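Local coordinates for protein endoglucanase (Clostridium thermocellum, PDB 2YIK) that probably hydrolyses internal beta-1,4-glucosidic bonds of cellulose, at residues 166-177 against 243-254; 378-386 against 420-428. All coordinates share one frame; numbering follows the deposited sequence.

In the fold
Both contacts lie within the family 9 catalytic region, whose fold is an (alpha/alpha)6 barrel of helices. They follow one another in series: contact 1 (166-177 with 243-254) closes before contact 2 (378-386 with 420-428) opens. Their centres are 42 Å apart, on opposite sides of the chain's centre, and their nearest atoms remain about 27 Å apart, so neither touches the other. Contact 1 joins the end of helix 151-167 and the strand hairpin after it to helix 238-257. Contact 2 sets the loop between helices 363-373 and 392-408 against helix 416-428. In each, chain largely outside the long helices is laid against a helix, away from the metal sites and the predicted active-site histidine.

Contact 1: residues 166-177 against 243-254; sequences MRCTFRDASGNV and KSLDYAKALFDF
The ring of Tyr247 is held between Arg171 and Met166, one on each face. On the first face Arg171 CZ stands 4.3 Å from the Tyr247 ring centroid and 6° off the normal, a cation-pi contact, although the guanidinium is tilted 61° to the ring. On the other face Met166 CG makes a CH-pi contact at 3.9 Å from the Tyr247 centroid. A bend at chi3 of Met166 carries CE toward Ser244, while SD lies 4.2 Å from the Tyr247 centroid as a Met-aromatic contact. Thr169 CB meets the ring edge.

The same guanidinium grips Asp246 end-on: Arg171 NH1 reaches Asp246 OD2 at 2.7 Å, and Arg171 NH2 reaches Asp246 OD1 at 3.1 Å while also donating to OD2. Both carboxylate oxygens are approached from above their plane, yet lie close to the guanidinium plane. Arg171 NE donates to Gly175 O at 2.8 Å, which fixes the group's rotation from within its own hairpin. Val177 CG2 packs on Ala250 and Leu251, and Val177 CB lies 3.8 Å from Phe254 CD2. One water accepts from Val177 N and donates to Ala250 O.

Behind this layer, Leu226 of helix 216-233 touches Met166 and Leu251. The type I turn Asp172-Gly175 links strands 169-171 and 177-184, making a beta-hairpin packed across a helix of the (alpha/alpha)6 barrel, strand 169-171 running at 82° to segment 243-254.

Contact 2: residues 378-386 against 420-428; sequences TVTPGGYVF and WARSQMDYL
Tyr384 and Gln424 bring the backbones closest, their CA atoms 6.3 Å apart, where a loop with a type I turn from Thr380 to Gly383 lies against helix 416-428. Tyr384 CB sits over the centre of the Tyr427 ring, 3.4 Å from its centroid. With CG anti to the backbone N (chi1 173°), the Tyr384 ring continues from there into an offset stack on Tyr427, with centroids 4.7 Å apart and planes at 11°. Tyr384 CE1 reaches Leu428 CD2 at 3.7 Å. Gly382 O approaches the edge of the Tyr427 ring.

Backbone bonds Thr380 N to Tyr384 O and Phe386 N to Thr378 O tie the two arms of the loop together, as in a beta-hairpin, here between two helices of the (alpha/alpha)6 barrel. Thr380 OG1 accepts from Tyr384 N at 3.0 Å, with an N-H...O angle of 159°, and also bonds to Asp483, which holds Tyr427 OH and Gly382 N as well.

The Gln424 side chain, bent at chi2, lies across Val385, its amide plane nearly parallel to the Tyr384 ring. Val385 CG2 meets the Trp420 indole at its edge, 3.6 Å from CZ2, and Trp372 of helix 363-373 touches both Val385 and Trp420.

Contact 1: residues 166-177 against 243-254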
loop_
_atom_site.group_PDB
_atom_site.type_symbol
_atom_site.label_atom_id
_atom_site.label_comp_id
_atom_site.label_asym_id
_atom_site.label_seq_id
_atom_site.Cartn_x
_atom_site.Cartn_y
_atom_site.Cartn_z
ATOM N N MET A 166 0.454 -9.758 11.155
ATOM C CA MET A 166 0.674 -10.287 12.495
ATOM C C MET A 166 0.703 -11.810 12.567
ATOM O O MET A 166 1.577 -12.375 13.227
ATOM C CB MET A 166 -0.348 -9.693 13.474
ATOM C CG MET A 166 -0.065 -8.208 13.752
ATOM S SD MET A 166 -1.075 -7.368 14.990
ATOM C CE MET A 166 -2.490 -6.852 14.001
ATOM N N ARG A 167 -0.232 -12.475 11.893
ATOM C CA ARG A 167 -0.266 -13.941 11.877
ATOM C C ARG A 167 1.008 -14.478 11.216
ATOM O O ARG A 167 1.484 -15.562 11.547
ATOM C CB ARG A 167 -1.475 -14.458 11.080
ATOM C CG ARG A 167 -2.805 -14.465 11.817
ATOM C CD ARG A 167 -3.842 -15.276 11.040
ATOM N NE ARG A 167 -4.033 -14.734 9.705
ATOM C CZ ARG A 167 -4.861 -13.738 9.410
ATOM N NH1 ARG A 167 -5.594 -13.175 10.358
ATOM N NH2 ARG A 167 -4.933 -13.292 8.165
ATOM N N CYS A 168 1.554 -13.712 10.276
ATOM C CA CYS A 168 2.760 -14.121 9.556
ATOM C C CYS A 168 4.057 -13.789 10.284
ATOM O O CYS A 168 5.147 -14.137 9.827
ATOM C CB CYS A 168 2.769 -13.496 8.158
ATOM S SG CYS A 168 1.578 -14.252 7.005
ATOM N N THR A 169 3.938 -13.102 11.415
ATOM C CA THR A 169 5.111 -12.756 12.198
ATOM C C THR A 169 5.206 -13.765 13.335
ATOM O O THR A 169 4.420 -13.719 14.284
ATOM C CB THR A 169 5.013 -11.333 12.789
ATOM O OG1 THR A 169 4.748 -10.391 11.739
ATOM C CG2 THR A 169 6.324 -10.954 13.482
ATOM N N PHE A 170 6.158 -14.685 13.215
ATOM C CA PHE A 170 6.379 -15.720 14.218
ATOM C C PHE A 170 7.397 -15.217 15.241
ATOM O O PHE A 170 8.579 -15.041 14.926
ATOM C CB PHE A 170 6.860 -16.993 13.518
ATOM C CG PHE A 170 5.865 -17.539 12.537
ATOM C CD1 PHE A 170 5.798 -17.026 11.242
ATOM C CD2 PHE A 170 4.927 -18.490 12.929
ATOM C CE1 PHE A 170 4.811 -17.452 10.353
ATOM C CE2 PHE A 170 3.937 -18.924 12.047
ATOM C CZ PHE A 170 3.877 -18.400 10.759
ATOM N N ARG A 171 6.918 -14.971 16.460
ATOM C CA ARG A 171 7.750 -14.447 17.541
ATOM C C ARG A 171 7.848 -15.406 18.725
ATOM O O ARG A 171 6.934 -16.199 18.961
ATOM C CB ARG A 171 7.157 -13.124 18.044
ATOM C CG ARG A 171 6.799 -12.127 16.953
ATOM C CD ARG A 171 5.794 -11.099 17.468
ATOM N NE ARG A 171 6.384 -10.166 18.424
ATOM C CZ ARG A 171 5.679 -9.352 19.209
ATOM N NH1 ARG A 171 4.354 -9.359 19.166
ATOM N NH2 ARG A 171 6.302 -8.516 20.028
ATOM N N ASP A 172 8.950 -15.338 19.469
ATOM C CA ASP A 172 9.066 -16.184 20.646
ATOM C C ASP A 172 8.247 -15.475 21.733
ATOM O O ASP A 172 7.769 -14.354 21.514
ATOM C CB ASP A 172 10.537 -16.402 21.050
ATOM C CG ASP A 172 11.240 -15.134 21.489
ATOM O OD1 ASP A 172 10.580 -14.120 21.801
ATOM O OD2 ASP A 172 12.487 -15.168 21.538
ATOM N N ALA A 173 8.066 -16.121 22.880
ATOM C CA ALA A 173 7.249 -15.555 23.950
ATOM C C ALA A 173 7.702 -14.201 24.465
ATOM O O ALA A 173 6.911 -13.476 25.053
ATOM C CB ALA A 173 7.133 -16.548 25.109
ATOM N N SER A 174 8.967 -13.861 24.253
ATOM C CA SER A 174 9.494 -12.570 24.685
ATOM C C SER A 174 9.222 -11.461 23.664
ATOM O O SER A 174 9.554 -10.295 23.893
ATOM C CB SER A 174 10.997 -12.662 24.918
ATOM O OG SER A 174 11.271 -13.043 26.249
ATOM N N GLY A 175 8.641 -11.832 22.530
ATOM C CA GLY A 175 8.339 -10.852 21.505
ATOM C C GLY A 175 9.330 -10.765 20.352
ATOM O O GLY A 175 9.060 -10.081 19.362
ATOM N N ASN A 176 10.474 -11.432 20.465
ATOM C CA ASN A 176 11.473 -11.391 19.401
ATOM C C ASN A 176 10.982 -12.096 18.147
ATOM O O ASN A 176 10.449 -13.205 18.216
ATOM C CB ASN A 176 12.776 -12.046 19.859
ATOM C CG ASN A 176 13.303 -11.442 21.136
ATOM O OD1 ASN A 176 13.376 -12.116 22.169
ATOM N ND2 ASN A 176 13.663 -10.163 21.082
ATOM N N VAL A 177 11.162 -11.443 17.000
ATOM C CA VAL A 177 10.752 -12.021 15.724
ATOM C C VAL A 177 11.736 -13.114 15.314
ATOM O O VAL A 177 12.946 -12.902 15.286
ATOM C CB VAL A 177 10.701 -10.958 14.598
ATOM C CG1 VAL A 177 10.406 -11.634 13.266
ATOM C CG2 VAL A 177 9.636 -9.911 14.909
ATOM N N LYS A 243 -1.518 -4.056 20.345
ATOM C CA LYS A 243 -0.977 -5.260 19.730
ATOM C C LYS A 243 -0.237 -4.913 18.437
ATOM O O LYS A 243 0.867 -5.412 18.194
ATOM C CB LYS A 243 -2.087 -6.267 19.447
ATOM C CG LYS A 243 -1.585 -7.529 18.784
ATOM C CD LYS A 243 -2.573 -8.661 18.990
ATOM C CE LYS A 243 -2.440 -9.728 17.918
ATOM N NZ LYS A 243 -3.778 -9.940 17.268
ATOM N N SER A 244 -0.840 -4.049 17.621
ATOM C CA SER A 244 -0.231 -3.627 16.358
ATOM C C SER A 244 1.117 -2.967 16.628
ATOM O O SER A 244 2.114 -3.286 15.982
ATOM C CB SER A 244 -1.141 -2.635 15.622
ATOM O OG SER A 244 -2.400 -3.215 15.330
ATOM N N LEU A 245 1.141 -2.051 17.592
ATOM C CA LEU A 245 2.370 -1.351 17.941
ATOM C C LEU A 245 3.433 -2.312 18.462
ATOM O O LEU A 245 4.617 -2.150 18.173
ATOM C CB LEU A 245 2.092 -0.267 18.985
ATOM C CG LEU A 245 3.290 0.607 19.383
ATOM C CD1 LEU A 245 3.895 1.269 18.161
ATOM C CD2 LEU A 245 2.837 1.666 20.380
ATOM N N ASP A 246 3.013 -3.312 19.231
ATOM C CA ASP A 246 3.960 -4.283 19.767
ATOM C C ASP A 246 4.627 -5.052 18.621
ATOM O O ASP A 246 5.849 -5.239 18.610
ATOM C CB ASP A 246 3.254 -5.254 20.715
ATOM C CG ASP A 246 4.160 -6.373 21.175
ATOM O OD1 ASP A 246 5.246 -6.090 21.697
ATOM O OD2 ASP A 246 3.791 -7.548 21.019
ATOM N N TYR A 247 3.829 -5.498 17.657
ATOM C CA TYR A 247 4.373 -6.211 16.509
ATOM C C TYR A 247 5.242 -5.273 15.657
ATOM O O TYR A 247 6.296 -5.673 15.159
ATOM C CB TYR A 247 3.245 -6.803 15.652
ATOM C CG TYR A 247 2.755 -8.164 16.110
ATOM C CD1 TYR A 247 1.908 -8.299 17.213
ATOM C CD2 TYR A 247 3.139 -9.322 15.431
ATOM C CE1 TYR A 247 1.453 -9.563 17.628
ATOM C CE2 TYR A 247 2.697 -10.585 15.832
ATOM C CZ TYR A 247 1.854 -10.700 16.929
ATOM O OH TYR A 247 1.421 -11.949 17.320
ATOM N N ALA A 248 4.808 -4.026 15.499
ATOM C CA ALA A 248 5.565 -3.053 14.709
ATOM C C ALA A 248 6.975 -2.849 15.270
ATOM O O ALA A 248 7.964 -2.915 14.530
ATOM C CB ALA A 248 4.820 -1.710 14.655
ATOM N N LYS A 249 7.061 -2.607 16.577
ATOM C CA LYS A 249 8.347 -2.395 17.241
ATOM C C LYS A 249 9.260 -3.616 17.136
ATOM O O LYS A 249 10.470 -3.476 16.987
ATOM C CB LYS A 249 8.142 -2.087 18.723
ATOM C CG LYS A 249 7.444 -0.783 19.060
ATOM C CD LYS A 249 7.016 -0.845 20.526
ATOM C CE LYS A 249 6.864 0.523 21.161
ATOM N NZ LYS A 249 6.550 0.397 22.639
ATOM N N ALA A 250 8.676 -4.808 17.237
ATOM C CA ALA A 250 9.443 -6.048 17.157
ATOM C C ALA A 250 10.026 -6.221 15.763
ATOM O O ALA A 250 11.193 -6.583 15.610
ATOM C CB ALA A 250 8.552 -7.239 17.506
ATOM N N LEU A 251 9.209 -5.968 14.747
ATOM C CA LEU A 251 9.674 -6.081 13.374
ATOM C C LEU A 251 10.785 -5.056 13.140
ATOM O O LEU A 251 11.840 -5.396 12.599
ATOM C CB LEU A 251 8.512 -5.864 12.398
ATOM C CG LEU A 251 7.546 -7.047 12.286
ATOM C CD1 LEU A 251 6.231 -6.603 11.662
ATOM C CD2 LEU A 251 8.196 -8.151 11.458
ATOM N N PHE A 252 10.573 -3.815 13.578
ATOM C CA PHE A 252 11.596 -2.788 13.386
ATOM C C PHE A 252 12.894 -3.174 14.081
ATOM O O PHE A 252 13.980 -2.944 13.543
ATOM C CB PHE A 252 11.148 -1.426 13.920
ATOM C CG PHE A 252 12.113 -0.307 13.594
ATOM C CD1 PHE A 252 12.030 0.373 12.379
ATOM C CD2 PHE A 252 13.130 0.037 14.487
ATOM C CE1 PHE A 252 12.950 1.381 12.054
ATOM C CE2 PHE A 252 14.052 1.038 14.172
ATOM C CZ PHE A 252 13.961 1.713 12.953
ATOM N N ASP A 253 12.789 -3.756 15.273
ATOM C CA ASP A 253 13.977 -4.160 16.013
ATOM C C ASP A 253 14.732 -5.260 15.272
ATOM O O ASP A 253 15.961 -5.312 15.297
ATOM C CB ASP A 253 13.601 -4.649 17.410
ATOM C CG ASP A 253 14.800 -4.712 18.330
ATOM O OD1 ASP A 253 15.448 -3.660 18.518
ATOM O OD2 ASP A 253 15.104 -5.798 18.861
ATOM N N PHE A 254 13.983 -6.137 14.619
ATOM C CA PHE A 254 14.561 -7.222 13.846
ATOM C C PHE A 254 15.317 -6.594 12.665
ATOM O O PHE A 254 16.438 -6.987 12.358
ATOM C CB PHE A 254 13.437 -8.145 13.356
ATOM C CG PHE A 254 13.889 -9.251 12.437
ATOM C CD1 PHE A 254 14.058 -9.009 11.073
ATOM C CD2 PHE A 254 14.119 -10.537 12.924
ATOM C CE1 PHE A 254 14.433 -10.037 10.196
ATOM C CE2 PHE A 254 14.496 -11.578 12.056
ATOM C CZ PHE A 254 14.658 -11.323 10.687
HETATM O O HOH W 1 1.903 -13.986 15.689
HETATM O O HOH W 2 12.244 -8.789 17.047
#

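Contact 2: residues 378-386 against 420-428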
loop_
_atom_site.group_PDB
_atom_site.type_symbol
_atom_site.label_atom_id
_atom_site.label_comp_id
_atom_site.label_asym_id
_atom_site.label_seq_id
_atom_site.Cartn_x
_atom_site.Cartn_y
_atom_site.Cartn_z
ATOM N N THR A 378 6.376 15.179 -17.319
ATOM C CA THR A 378 5.677 15.112 -18.594
ATOM C C THR A 378 4.154 15.127 -18.492
ATOM O O THR A 378 3.570 14.361 -17.726
ATOM C CB THR A 378 6.066 13.819 -19.352
ATOM O OG1 THR A 378 7.423 13.909 -19.801
ATOM C CG2 THR A 378 5.174 13.614 -20.556
ATOM N N VAL A 379 3.501 16.005 -19.242
ATOM C CA VAL A 379 2.045 15.986 -19.228
ATOM C C VAL A 379 1.570 15.733 -20.658
ATOM O O VAL A 379 2.106 16.288 -21.618
ATOM C CB VAL A 379 1.419 17.275 -18.596
ATOM C CG1 VAL A 379 2.506 18.277 -18.255
ATOM C CG2 VAL A 379 0.346 17.851 -19.501
ATOM N N THR A 380 0.594 14.839 -20.783
ATOM C CA THR A 380 0.039 14.453 -22.072
ATOM C C THR A 380 -0.686 15.603 -22.767
ATOM O O THR A 380 -1.012 16.612 -22.141
ATOM C CB THR A 380 -0.981 13.313 -21.914
ATOM O OG1 THR A 380 -2.128 13.810 -21.216
ATOM C CG2 THR A 380 -0.383 12.157 -21.138
ATOM N N PRO A 381 -0.943 15.461 -24.080
ATOM C CA PRO A 381 -1.649 16.525 -24.802
ATOM C C PRO A 381 -2.967 16.771 -24.073
ATOM O O PRO A 381 -3.465 17.890 -24.001
ATOM C CB PRO A 381 -1.857 15.916 -26.188
ATOM C CG PRO A 381 -0.621 15.081 -26.361
ATOM C CD PRO A 381 -0.503 14.398 -25.005
ATOM N N GLY A 382 -3.509 15.697 -23.504
ATOM C CA GLY A 382 -4.762 15.785 -22.778
ATOM C C GLY A 382 -4.691 16.453 -21.412
ATOM O O GLY A 382 -5.726 16.682 -20.797
ATOM N N GLY A 383 -3.490 16.755 -20.923
ATOM C CA GLY A 383 -3.363 17.419 -19.631
ATOM C C GLY A 383 -3.135 16.527 -18.420
ATOM O O GLY A 383 -3.276 16.964 -17.277
ATOM N N TYR A 384 -2.746 15.283 -18.670
ATOM C CA TYR A 384 -2.514 14.295 -17.620
ATOM C C TYR A 384 -1.025 14.168 -17.300
ATOM O O TYR A 384 -0.225 13.946 -18.205
ATOM C CB TYR A 384 -3.076 12.962 -18.114
ATOM C CG TYR A 384 -2.808 11.741 -17.267
ATOM C CD1 TYR A 384 -3.291 11.647 -15.961
ATOM C CD2 TYR A 384 -2.142 10.638 -17.807
ATOM C CE1 TYR A 384 -3.127 10.473 -15.217
ATOM C CE2 TYR A 384 -1.972 9.464 -17.073
ATOM C CZ TYR A 384 -2.469 9.390 -15.779
ATOM O OH TYR A 384 -2.324 8.226 -15.061
ATOM N N VAL A 385 -0.648 14.305 -16.028
ATOM C CA VAL A 385 0.768 14.188 -15.662
ATOM C C VAL A 385 1.142 12.705 -15.642
ATOM O O VAL A 385 0.669 11.919 -14.823
ATOM C CB VAL A 385 1.079 14.890 -14.320
ATOM C CG1 VAL A 385 2.578 14.884 -14.072
ATOM C CG2 VAL A 385 0.576 16.342 -14.368
ATOM N N PHE A 386 2.020 12.366 -16.578
ATOM C CA PHE A 386 2.474 11.009 -16.877
ATOM C C PHE A 386 3.966 10.757 -16.572
ATOM O O PHE A 386 4.825 11.309 -17.255
ATOM C CB PHE A 386 2.180 10.837 -18.375
ATOM C CG PHE A 386 2.433 9.476 -18.933
ATOM C CD1 PHE A 386 3.679 9.149 -19.456
ATOM C CD2 PHE A 386 1.394 8.555 -19.041
ATOM C CE1 PHE A 386 3.890 7.929 -20.093
ATOM C CE2 PHE A 386 1.586 7.332 -19.675
ATOM C CZ PHE A 386 2.839 7.016 -20.205
ATOM N N TRP A 420 -4.474 21.438 -8.416
ATOM C CA TRP A 420 -3.845 20.625 -9.447
ATOM C C TRP A 420 -4.293 19.170 -9.298
ATOM O O TRP A 420 -4.632 18.505 -10.284
ATOM C CB TRP A 420 -2.326 20.687 -9.327
ATOM C CG TRP A 420 -1.640 19.665 -10.179
ATOM C CD1 TRP A 420 -1.407 19.736 -11.520
ATOM C CD2 TRP A 420 -1.135 18.391 -9.749
ATOM N NE1 TRP A 420 -0.788 18.586 -11.956
ATOM C CE2 TRP A 420 -0.609 17.746 -10.891
ATOM C CE3 TRP A 420 -1.078 17.736 -8.514
ATOM C CZ2 TRP A 420 -0.031 16.469 -10.830
ATOM C CZ3 TRP A 420 -0.504 16.469 -8.453
ATOM C CH2 TRP A 420 0.013 15.850 -9.607
ATOM N N ALA A 421 -4.274 18.676 -8.061
ATOM C CA ALA A 421 -4.680 17.298 -7.782
ATOM C C ALA A 421 -6.089 17.060 -8.322
ATOM O O ALA A 421 -6.369 16.030 -8.933
ATOM C CB ALA A 421 -4.641 17.028 -6.278
ATOM N N ARG A 422 -6.969 18.028 -8.089
ATOM C CA ARG A 422 -8.343 17.933 -8.554
ATOM C C ARG A 422 -8.424 17.820 -10.076
ATOM O O ARG A 422 -9.204 17.029 -10.605
ATOM C CB ARG A 422 -9.150 19.148 -8.103
ATOM C CG ARG A 422 -10.636 18.956 -8.313
ATOM C CD ARG A 422 -11.443 20.194 -7.973
ATOM N NE ARG A 422 -12.871 19.889 -7.962
ATOM C CZ ARG A 422 -13.822 20.752 -7.618
ATOM N NH1 ARG A 422 -13.500 21.986 -7.260
ATOM N NH2 ARG A 422 -15.096 20.373 -7.615
ATOM N N SER A 423 -7.626 18.619 -10.778
ATOM C CA SER A 423 -7.632 18.575 -12.233
ATOM C C SER A 423 -7.208 17.178 -12.691
ATOM O O SER A 423 -7.740 16.647 -13.659
ATOM C CB SER A 423 -6.692 19.639 -12.820
ATOM O OG SER A 423 -5.330 19.262 -12.726
ATOM N N GLN A 424 -6.266 16.574 -11.976
ATOM C CA GLN A 424 -5.798 15.244 -12.340
ATOM C C GLN A 424 -6.838 14.161 -12.042
ATOM O O GLN A 424 -7.028 13.251 -12.850
ATOM C CB GLN A 424 -4.472 14.937 -11.633
ATOM C CG GLN A 424 -3.307 15.842 -12.059
ATOM C CD GLN A 424 -3.111 15.889 -13.570
ATOM O OE1 GLN A 424 -3.415 16.895 -14.223
ATOM N NE2 GLN A 424 -2.605 14.800 -14.133
ATOM N N MET A 425 -7.516 14.250 -10.898
ATOM C CA MET A 425 -8.542 13.254 -10.581
ATOM C C MET A 425 -9.688 13.375 -11.583
ATOM O O MET A 425 -10.232 12.364 -12.040
ATOM C CB MET A 425 -9.095 13.438 -9.166
ATOM C CG MET A 425 -10.056 12.324 -8.753
ATOM S SD MET A 425 -9.250 10.690 -8.773
ATOM C CE MET A 425 -8.486 10.697 -7.080
ATOM N N ASP A 426 -10.055 14.608 -11.923
ATOM C CA ASP A 426 -11.130 14.809 -12.893
ATOM C C ASP A 426 -10.724 14.215 -14.250
ATOM O O ASP A 426 -11.573 13.668 -14.960
ATOM C CB ASP A 426 -11.488 16.296 -13.030
ATOM C CG ASP A 426 -12.205 16.841 -11.801
ATOM O OD1 ASP A 426 -12.527 16.053 -10.883
ATOM O OD2 ASP A 426 -12.457 18.065 -11.753
ATOM N N TYR A 427 -9.443 14.307 -14.615
ATOM C CA TYR A 427 -9.000 13.712 -15.881
ATOM C C TYR A 427 -9.225 12.206 -15.780
ATOM O O TYR A 427 -9.794 11.587 -16.686
ATOM C CB TYR A 427 -7.505 13.970 -16.153
ATOM C CG TYR A 427 -6.949 13.223 -17.370
ATOM C CD1 TYR A 427 -6.711 11.852 -17.316
ATOM C CD2 TYR A 427 -6.693 13.882 -18.582
ATOM C CE1 TYR A 427 -6.241 11.146 -18.430
ATOM C CE2 TYR A 427 -6.216 13.182 -19.708
ATOM C CZ TYR A 427 -5.997 11.811 -19.622
ATOM O OH TYR A 427 -5.560 11.083 -20.715
ATOM N N LEU A 428 -8.779 11.613 -14.677
ATOM C CA LEU A 428 -8.936 10.175 -14.495
ATOM C C LEU A 428 -10.396 9.741 -14.402
ATOM O O LEU A 428 -10.718 8.596 -14.709
ATOM C CB LEU A 428 -8.153 9.699 -13.262
ATOM C CG LEU A 428 -6.627 9.656 -13.445
ATOM C CD1 LEU A 428 -5.948 9.375 -12.104
ATOM C CD2 LEU A 428 -6.259 8.589 -14.468
#